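Local coordinates for NIF3-related protein (Bacillus cereus, PDB 2GX8) that is of unknown function but binds zinc at a conserved dimetal site and probably carries a separate regulatory domain, at residues G186-Y191 with E229-A234; K242-A247 with E251-D256; G282-H287 with N351-G356. All coordinates share one frame; numbering follows the deposited sequence.

Overall arrangement
Contacts 1 and 2 lie in the same lobe of the chain, their centres about 18 Å apart, where strand 221-233 is followed by helix 237-247; both are partly buried. Contact 3 lies about 40 Å from contact 1 and about 55 Å from contact 2, centre to centre, and its touching residues are all buried. All three reach one extended mixed sheet, but by different chemistry. In contact 1 a loop joins a strand by a backbone hydrogen bond and a water, with one isoleucine pair beside them. Contacts 2 and 3 each lay a helix against a strand or its lead-in through apolar side chains and an aromatic ring, with no hydrogen bond across.

Contact 1: residues G186-Y191 with E229-A234; sequences GHIGNY and ETIIPA
Gly186 and Ile231 join a loop to a strand in a lobe whose order of elements, beta-alpha-beta-beta-alpha-beta, is that of a ferredoxin-like fold. The loop follows helix 170-182 and ends in a type II' beta turn from Ile188 to Tyr191; its partner is the end of strand 221-233.

The polar part is carried by the backbone. Gly186 N donates to Ile231 O at 2.9 Å, with an N-H...O angle of 151°. A water extends this link by one residue: it accepts from His187 N at 3.1 Å. The bond this water gives to Ile231 O is weak, with 3.5 Å between the water oxygen and Ile231 O. One strand carbonyl thus receives the loop both directly and through solvent. Beside it, Gly186 CA comes within 3.6 Å of Thr230 OG1, an approach eased by the lack of a side chain on the glycine, whose phi is positive at 77°. The threonine hydroxyl has its hydrogen bond with Cys194 O, while the backbone of Gly186 is bonded to the same cysteine, so loop and strand share a third partner.

A second subunit completes the setting. Tyr191 enters an antiparallel ladder with a strand of that subunit, carrying the sheet across the interface, and Asp256 of the same neighbouring subunit packs on Ile231.

The apolar part is one pair of branched side chains, Ile188 and Ile231, which cross at about a right angle on the more exposed side of the contact. In Ile231 the longer branch, CG1, extends anti to the backbone N (chi1 -168°), leaving the short branch to face the loop. Ile188 CG1 meets that methyl, Ile231 CG2, at 3.8 Å.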
loop_
_atom_site.group_PDB
_atom_site.type_symbol
_atom_site.label_atom_id
_atom_site.label_comp_id
_atom_site.label_asym_id
_atom_site.label_seq_id
_atom_site.Cartn_x
_atom_site.Cartn_y
_atom_site.Cartn_z
ATOM N N GLY C 186 7.552 43.247 -4.389
ATOM C CA GLY C 186 6.614 44.253 -3.902
ATOM C C GLY C 186 5.451 44.532 -4.849
ATOM O O GLY C 186 4.862 45.608 -4.807
ATOM N N HIS C 187 5.130 43.559 -5.706
ATOM C CA HIS C 187 4.017 43.673 -6.654
ATOM C C HIS C 187 2.825 42.847 -6.164
ATOM O O HIS C 187 2.692 41.663 -6.477
ATOM C CB HIS C 187 4.449 43.266 -8.070
ATOM C CG HIS C 187 3.401 43.495 -9.123
ATOM N ND1 HIS C 187 2.670 42.470 -9.688
ATOM C CD2 HIS C 187 2.960 44.634 -9.710
ATOM C CE1 HIS C 187 1.827 42.966 -10.577
ATOM N NE2 HIS C 187 1.985 44.278 -10.611
ATOM N N ILE C 188 1.981 43.496 -5.365
ATOM C CA ILE C 188 0.776 42.899 -4.789
ATOM C C ILE C 188 -0.444 43.774 -5.123
ATOM O O ILE C 188 -0.469 44.976 -4.805
ATOM C CB ILE C 188 0.915 42.733 -3.236
ATOM C CG1 ILE C 188 2.043 41.750 -2.876
ATOM C CG2 ILE C 188 -0.421 42.322 -2.587
ATOM C CD1 ILE C 188 1.890 40.356 -3.463
ATOM N N GLY C 189 -1.451 43.178 -5.761
ATOM C CA GLY C 189 -2.653 43.916 -6.147
ATOM C C GLY C 189 -2.329 44.885 -7.272
ATOM O O GLY C 189 -1.493 44.582 -8.128
ATOM N N ASN C 190 -2.969 46.053 -7.265
ATOM C CA ASN C 190 -2.731 47.067 -8.302
ATOM C C ASN C 190 -1.574 48.028 -8.031
ATOM O O ASN C 190 -1.454 49.067 -8.688
ATOM C CB ASN C 190 -4.014 47.837 -8.639
ATOM C CG ASN C 190 -4.983 47.011 -9.455
ATOM O OD1 ASN C 190 -4.807 45.802 -9.604
ATOM N ND2 ASN C 190 -6.008 47.657 -9.996
ATOM N N TYR C 191 -0.725 47.668 -7.072
ATOM C CA TYR C 191 0.437 48.473 -6.728
ATOM C C TYR C 191 1.715 47.666 -6.911
ATOM O O TYR C 191 1.767 46.482 -6.557
ATOM C CB TYR C 191 0.353 48.968 -5.276
ATOM C CG TYR C 191 -0.904 49.745 -4.957
ATOM C CD1 TYR C 191 -1.971 49.149 -4.280
ATOM C CD2 TYR C 191 -1.034 51.072 -5.345
ATOM C CE1 TYR C 191 -3.133 49.867 -3.992
ATOM C CE2 TYR C 191 -2.187 51.797 -5.065
ATOM C CZ TYR C 191 -3.237 51.195 -4.390
ATOM O OH TYR C 191 -4.384 51.940 -4.131
ATOM N N GLU C 229 12.780 46.271 3.435
ATOM C CA GLU C 229 12.021 45.038 3.355
ATOM C C GLU C 229 11.014 45.107 2.226
ATOM O O GLU C 229 10.519 46.193 1.875
ATOM C CB GLU C 229 11.355 44.689 4.676
ATOM C CG GLU C 229 10.293 45.618 5.116
ATOM C CD GLU C 229 9.596 45.127 6.356
ATOM O OE1 GLU C 229 10.277 44.742 7.320
ATOM O OE2 GLU C 229 8.354 45.136 6.379
ATOM N N THR C 230 10.736 43.950 1.638
ATOM C CA THR C 230 9.798 43.865 0.531
ATOM C C THR C 230 9.303 42.426 0.453
ATOM O O THR C 230 10.019 41.483 0.834
ATOM C CB THR C 230 10.433 44.317 -0.802
ATOM O OG1 THR C 230 9.404 44.670 -1.731
ATOM C CG2 THR C 230 11.309 43.260 -1.398
ATOM N N ILE C 231 8.067 42.268 -0.000
ATOM C CA ILE C 231 7.443 40.966 -0.103
ATOM C C ILE C 231 7.662 40.350 -1.507
ATOM O O ILE C 231 7.745 41.058 -2.511
ATOM C CB ILE C 231 5.919 41.079 0.305
ATOM C CG1 ILE C 231 5.253 39.701 0.501
ATOM C CG2 ILE C 231 5.140 41.975 -0.668
ATOM C CD1 ILE C 231 3.825 39.771 1.047
ATOM N N ILE C 232 7.809 39.032 -1.563
ATOM C CA ILE C 232 7.961 38.323 -2.835
ATOM C C ILE C 232 7.267 36.974 -2.853
ATOM O O ILE C 232 7.060 36.373 -1.793
ATOM C CB ILE C 232 9.451 38.022 -3.239
ATOM C CG1 ILE C 232 10.139 37.133 -2.207
ATOM C CG2 ILE C 232 10.226 39.277 -3.531
ATOM C CD1 ILE C 232 11.450 36.563 -2.697
ATOM N N PRO C 233 6.858 36.527 -4.057
ATOM C CA PRO C 233 6.387 35.162 -4.222
ATOM C C PRO C 233 7.632 34.291 -4.346
ATOM O O PRO C 233 8.590 34.695 -5.008
ATOM C CB PRO C 233 5.602 35.197 -5.547
ATOM C CG PRO C 233 6.059 36.399 -6.275
ATOM C CD PRO C 233 6.768 37.316 -5.303
ATOM N N ALA C 234 7.625 33.125 -3.709
ATOM C CA ALA C 234 8.758 32.205 -3.741
ATOM C C ALA C 234 9.400 31.970 -5.130
ATOM O O ALA C 234 10.617 31.852 -5.240
ATOM C CB ALA C 234 8.365 30.880 -3.093
HETATM O O HOH W 1 5.812 40.509 -5.365
#

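Contact 2: residues K242-A247 with E251-D256; sequences KAMVTA and EEVAYD
The carbonyl oxygen of Lys242, in the helical turn that brings Met244 to Tyr255 and Val245 to Val253, is gripped by two donors of Thr246. The backbone N of Thr246 makes the usual helical bond at 3.0 Å, and Thr246 OG1 adds a shorter one of 2.7 Å from the opposite face of the carbonyl plane, tying the hydroxyl to its own helix.

Across the contact everything is apolar. The Met244 chain leaves the helix with CG anti to the backbone N (chi1 -174°) and bends at chi3 (77°), which turns its terminal methyl over one face of the Tyr255 ring. Met244 CE lies over the near part of the ring, 3.6 Å from Tyr255 CG and 26° off the normal through the ring centre: a CH-pi contact. The sulfur stands farther back and oblique. The same methyl reaches Val253 CG1 at 4.4 Å, and Val245 CG2 meets Val253 CG2 at the same distance, both looser than the ring contact.

Val166 of strand 150-168 touches both Met244 and Tyr255, closing the cluster from the sheet. The arrangement is a Met-aromatic contact between the second helix and the last strand of a ferredoxin-like beta-alpha-beta-beta-alpha-beta unit.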
loop_
_atom_site.group_PDB
_atom_site.type_symbol
_atom_site.label_atom_id
_atom_site.label_comp_id
_atom_site.label_asym_id
_atom_site.label_seq_id
_atom_site.Cartn_x
_atom_site.Cartn_y
_atom_site.Cartn_z
ATOM N N LYS C 242 19.237 37.998 -7.110
ATOM C CA LYS C 242 20.326 38.285 -8.033
ATOM C C LYS C 242 20.405 39.771 -8.400
ATOM O O LYS C 242 21.495 40.349 -8.422
ATOM C CB LYS C 242 20.220 37.411 -9.293
ATOM C CG LYS C 242 21.300 37.697 -10.339
ATOM C CD LYS C 242 21.226 36.777 -11.530
ATOM C CE LYS C 242 21.720 35.391 -11.199
ATOM N NZ LYS C 242 21.915 34.599 -12.440
ATOM N N ALA C 243 19.252 40.378 -8.678
ATOM C CA ALA C 243 19.164 41.800 -9.026
ATOM C C ALA C 243 19.560 42.670 -7.838
ATOM O O ALA C 243 20.246 43.693 -7.977
ATOM C CB ALA C 243 17.757 42.143 -9.469
ATOM N N MET C 244 19.112 42.247 -6.666
ATOM C CA MET C 244 19.405 42.920 -5.421
ATOM C C MET C 244 20.926 42.953 -5.178
ATOM O O MET C 244 21.504 44.031 -4.944
ATOM C CB MET C 244 18.729 42.148 -4.309
ATOM C CG MET C 244 18.792 42.773 -2.957
ATOM S SD MET C 244 18.278 41.551 -1.729
ATOM C CE MET C 244 19.740 40.534 -1.595
ATOM N N VAL C 245 21.562 41.776 -5.263
ATOM C CA VAL C 245 23.010 41.624 -5.073
ATOM C C VAL C 245 23.819 42.434 -6.091
ATOM O O VAL C 245 24.831 43.051 -5.747
ATOM C CB VAL C 245 23.427 40.134 -5.094
ATOM C CG1 VAL C 245 24.946 39.973 -5.315
ATOM C CG2 VAL C 245 23.009 39.467 -3.817
ATOM N N THR C 246 23.368 42.442 -7.338
ATOM C CA THR C 246 24.062 43.196 -8.376
ATOM C C THR C 246 24.091 44.697 -8.052
ATOM O O THR C 246 25.182 45.343 -8.108
ATOM C CB THR C 246 23.434 42.963 -9.767
ATOM O OG1 THR C 246 23.279 41.555 -9.996
ATOM C CG2 THR C 246 24.319 43.553 -10.856
ATOM N N ALA C 247 22.901 45.228 -7.666
ATOM C CA ALA C 247 22.752 46.659 -7.372
ATOM C C ALA C 247 23.465 47.055 -6.102
ATOM O O ALA C 247 23.925 48.197 -5.951
ATOM C CB ALA C 247 21.285 47.018 -7.266
ATOM N N GLU C 251 30.084 43.113 -1.810
ATOM C CA GLU C 251 30.355 41.828 -2.421
ATOM C C GLU C 251 29.735 40.759 -1.539
ATOM O O GLU C 251 29.021 39.879 -2.022
ATOM C CB GLU C 251 31.862 41.674 -2.699
ATOM C CG GLU C 251 32.280 42.529 -3.919
ATOM C CD GLU C 251 33.777 42.669 -4.122
ATOM O OE1 GLU C 251 34.475 43.210 -3.226
ATOM O OE2 GLU C 251 34.245 42.288 -5.216
ATOM N N GLU C 252 29.976 40.868 -0.238
ATOM C CA GLU C 252 29.321 39.996 0.733
ATOM C C GLU C 252 28.069 40.746 1.268
ATOM O O GLU C 252 28.180 41.709 2.041
ATOM C CB GLU C 252 30.301 39.532 1.840
ATOM C CG GLU C 252 31.132 40.624 2.595
ATOM C CD GLU C 252 32.417 41.106 1.885
ATOM O OE1 GLU C 252 32.600 40.851 0.665
ATOM O OE2 GLU C 252 33.246 41.753 2.572
ATOM N N VAL C 253 26.884 40.313 0.835
ATOM C CA VAL C 253 25.625 40.990 1.186
ATOM C C VAL C 253 24.780 40.275 2.253
ATOM O O VAL C 253 24.514 39.069 2.150
ATOM C CB VAL C 253 24.746 41.196 -0.079
ATOM C CG1 VAL C 253 23.449 41.951 0.252
ATOM C CG2 VAL C 253 25.514 41.934 -1.153
ATOM N N ALA C 254 24.336 41.029 3.260
ATOM C CA ALA C 254 23.493 40.476 4.330
ATOM C C ALA C 254 22.026 40.752 4.079
ATOM O O ALA C 254 21.589 41.902 4.020
ATOM C CB ALA C 254 23.892 41.029 5.686
ATOM N N TYR C 255 21.277 39.673 3.920
ATOM C CA TYR C 255 19.869 39.745 3.692
ATOM C C TYR C 255 19.268 38.511 4.330
ATOM O O TYR C 255 19.939 37.488 4.497
ATOM C CB TYR C 255 19.538 39.821 2.182
ATOM C CG TYR C 255 19.900 38.576 1.386
ATOM C CD1 TYR C 255 21.196 38.389 0.885
ATOM C CD2 TYR C 255 18.951 37.596 1.119
ATOM C CE1 TYR C 255 21.528 37.251 0.164
ATOM C CE2 TYR C 255 19.282 36.447 0.397
ATOM C CZ TYR C 255 20.569 36.285 -0.070
ATOM O OH TYR C 255 20.898 35.165 -0.795
ATOM N N ASP C 256 17.989 38.627 4.658
ATOM C CA ASP C 256 17.237 37.583 5.309
ATOM C C ASP C 256 16.033 37.305 4.462
ATOM O O ASP C 256 15.538 38.192 3.797
ATOM C CB ASP C 256 16.764 38.068 6.686
ATOM C CG ASP C 256 17.914 38.451 7.612
ATOM O OD1 ASP C 256 18.964 37.772 7.604
ATOM O OD2 ASP C 256 17.777 39.429 8.371
#

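Contact 3: residues G282-H287 with N351-G356; sequences GQFAEH and NIVDPG
Val353 points from its strand toward helix 281-292 and puts one methyl, CG2, against both the ring of Phe284 and the methyl of Ala285. The ring and the valine cross obliquely. Val353 CG2 comes to 3.9 Å from Phe284 CD2 and to 4.1 Å from Phe284 CE2, so it meets one side bond of the ring. Ala285 CB approaches the same methyl, Val353 CG2, more loosely, at 4.2 Å.

Torsions account for this choice of branch. With Val353 CG1 anti to the backbone N (chi1 177°), CG2 is left beside that nitrogen and turned to the helix. The phenylalanine likewise extends anti to its own N, at 172°, which carries the ring down toward the sheet. There Val331 and Val333 of strand 331-335 and Val307 and Val310 of strand 306-313 also touch it, so Phe284 packs against residues of three strands. Ala285, also buried, is met as well by Val397 of a neighbouring subunit.

Beyond Val353 the strand ends in an Asx turn: Asp354 OD1 accepts from Gly356 N at 2.9 Å. The other carboxylate oxygen, OD2, is held by Arg298 in a salt bridge and by the backbone N of Met337. The turn leads directly into His357, a zinc ligand.

No hydrogen bond joins the two segments. Helix and strand are therefore held here by the close fit of hydrocarbon groups, whereas the polar bonds of Asp354 are consistent with a fixed path for the backbone leaving the strand toward His357.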
loop_
_atom_site.group_PDB
_atom_site.type_symbol
_atom_site.label_atom_id
_atom_site.label_comp_id
_atom_site.label_asym_id
_atom_site.label_seq_id
_atom_site.Cartn_x
_atom_site.Cartn_y
_atom_site.Cartn_z
ATOM N N GLY C 282 -32.677 26.108 -19.848
ATOM C CA GLY C 282 -32.905 25.819 -21.272
ATOM C C GLY C 282 -32.262 26.810 -22.229
ATOM O O GLY C 282 -31.649 26.397 -23.215
ATOM N N GLN C 283 -32.408 28.110 -21.952
ATOM C CA GLN C 283 -31.750 29.136 -22.778
ATOM C C GLN C 283 -30.289 29.371 -22.435
ATOM O O GLN C 283 -29.525 29.850 -23.274
ATOM C CB GLN C 283 -32.482 30.457 -22.758
ATOM C CG GLN C 283 -32.976 30.832 -21.427
ATOM C CD GLN C 283 -33.870 32.042 -21.500
ATOM O OE1 GLN C 283 -33.402 33.164 -21.739
ATOM N NE2 GLN C 283 -35.164 31.828 -21.284
ATOM N N PHE C 284 -29.901 29.071 -21.203
ATOM C CA PHE C 284 -28.506 29.149 -20.887
ATOM C C PHE C 284 -27.783 28.081 -21.689
ATOM O O PHE C 284 -26.760 28.353 -22.297
ATOM C CB PHE C 284 -28.226 29.000 -19.407
ATOM C CG PHE C 284 -26.761 28.899 -19.110
ATOM C CD1 PHE C 284 -25.928 29.994 -19.316
ATOM C CD2 PHE C 284 -26.214 27.704 -18.649
ATOM C CE1 PHE C 284 -24.572 29.904 -19.064
ATOM C CE2 PHE C 284 -24.847 27.593 -18.383
ATOM C CZ PHE C 284 -24.021 28.685 -18.592
ATOM N N ALA C 285 -28.321 26.865 -21.673
ATOM C CA ALA C 285 -27.804 25.730 -22.461
ATOM C C ALA C 285 -27.607 26.054 -23.938
ATOM O O ALA C 285 -26.610 25.628 -24.504
ATOM C CB ALA C 285 -28.715 24.580 -22.340
ATOM N N GLU C 286 -28.563 26.777 -24.550
ATOM C CA GLU C 286 -28.450 27.258 -25.938
ATOM C C GLU C 286 -27.285 28.215 -26.049
ATOM O O GLU C 286 -26.481 28.118 -26.981
ATOM C CB GLU C 286 -29.725 28.000 -26.416
ATOM C CG GLU C 286 -30.888 27.072 -26.692
ATOM C CD GLU C 286 -30.500 25.967 -27.677
ATOM O OE1 GLU C 286 -30.043 26.351 -28.784
ATOM O OE2 GLU C 286 -30.642 24.744 -27.343
ATOM N N HIS C 287 -27.216 29.145 -25.096
ATOM C CA HIS C 287 -26.132 30.108 -25.031
ATOM C C HIS C 287 -24.797 29.374 -24.935
ATOM O O HIS C 287 -23.856 29.759 -25.596
ATOM C CB HIS C 287 -26.300 31.048 -23.859
ATOM C CG HIS C 287 -25.205 32.061 -23.745
ATOM N ND1 HIS C 287 -24.231 32.001 -22.770
ATOM C CD2 HIS C 287 -24.920 33.156 -24.494
ATOM C CE1 HIS C 287 -23.394 33.011 -22.922
ATOM N NE2 HIS C 287 -23.782 33.722 -23.967
ATOM N N ASN C 351 -27.611 22.498 -11.319
ATOM C CA ASN C 351 -27.868 22.238 -12.710
ATOM C C ASN C 351 -26.543 22.044 -13.418
ATOM O O ASN C 351 -25.507 22.488 -12.927
ATOM C CB ASN C 351 -28.612 23.398 -13.315
ATOM C CG ASN C 351 -29.971 23.580 -12.706
ATOM O OD1 ASN C 351 -30.554 22.640 -12.148
ATOM N ND2 ASN C 351 -30.499 24.768 -12.831
ATOM N N ILE C 352 -26.578 21.381 -14.566
ATOM C CA ILE C 352 -25.369 21.103 -15.295
ATOM C C ILE C 352 -25.623 21.217 -16.764
ATOM O O ILE C 352 -26.683 20.853 -17.234
ATOM C CB ILE C 352 -24.868 19.649 -15.028
ATOM C CG1 ILE C 352 -24.871 19.362 -13.519
ATOM C CG2 ILE C 352 -23.516 19.374 -15.708
ATOM C CD1 ILE C 352 -23.629 18.820 -13.016
ATOM N N VAL C 353 -24.666 21.785 -17.479
ATOM C CA VAL C 353 -24.690 21.744 -18.924
ATOM C C VAL C 353 -23.339 21.123 -19.302
ATOM O O VAL C 353 -22.330 21.597 -18.866
ATOM C CB VAL C 353 -24.796 23.105 -19.557
ATOM C CG1 VAL C 353 -24.742 22.931 -21.038
ATOM C CG2 VAL C 353 -26.154 23.821 -19.132
ATOM N N ASP C 354 -23.348 20.074 -20.115
ATOM C CA ASP C 354 -22.137 19.351 -20.522
ATOM C C ASP C 354 -22.023 19.557 -22.016
ATOM O O ASP C 354 -22.656 18.856 -22.797
ATOM C CB ASP C 354 -22.276 17.855 -20.205
ATOM C CG ASP C 354 -21.044 17.037 -20.551
ATOM O OD1 ASP C 354 -20.128 17.535 -21.234
ATOM O OD2 ASP C 354 -20.961 15.860 -20.108
ATOM N N PRO C 355 -21.190 20.510 -22.423
ATOM C CA PRO C 355 -21.005 20.747 -23.838
ATOM C C PRO C 355 -19.906 19.841 -24.395
ATOM O O PRO C 355 -19.623 19.900 -25.577
ATOM C CB PRO C 355 -20.550 22.199 -23.872
ATOM C CG PRO C 355 -19.823 22.414 -22.558
ATOM C CD PRO C 355 -20.345 21.390 -21.587
ATOM N N GLY C 356 -19.296 19.001 -23.555
ATOM C CA GLY C 356 -18.241 18.106 -23.995
ATOM C C GLY C 356 -16.876 18.633 -23.603
ATOM O O GLY C 356 -16.638 19.851 -23.563
#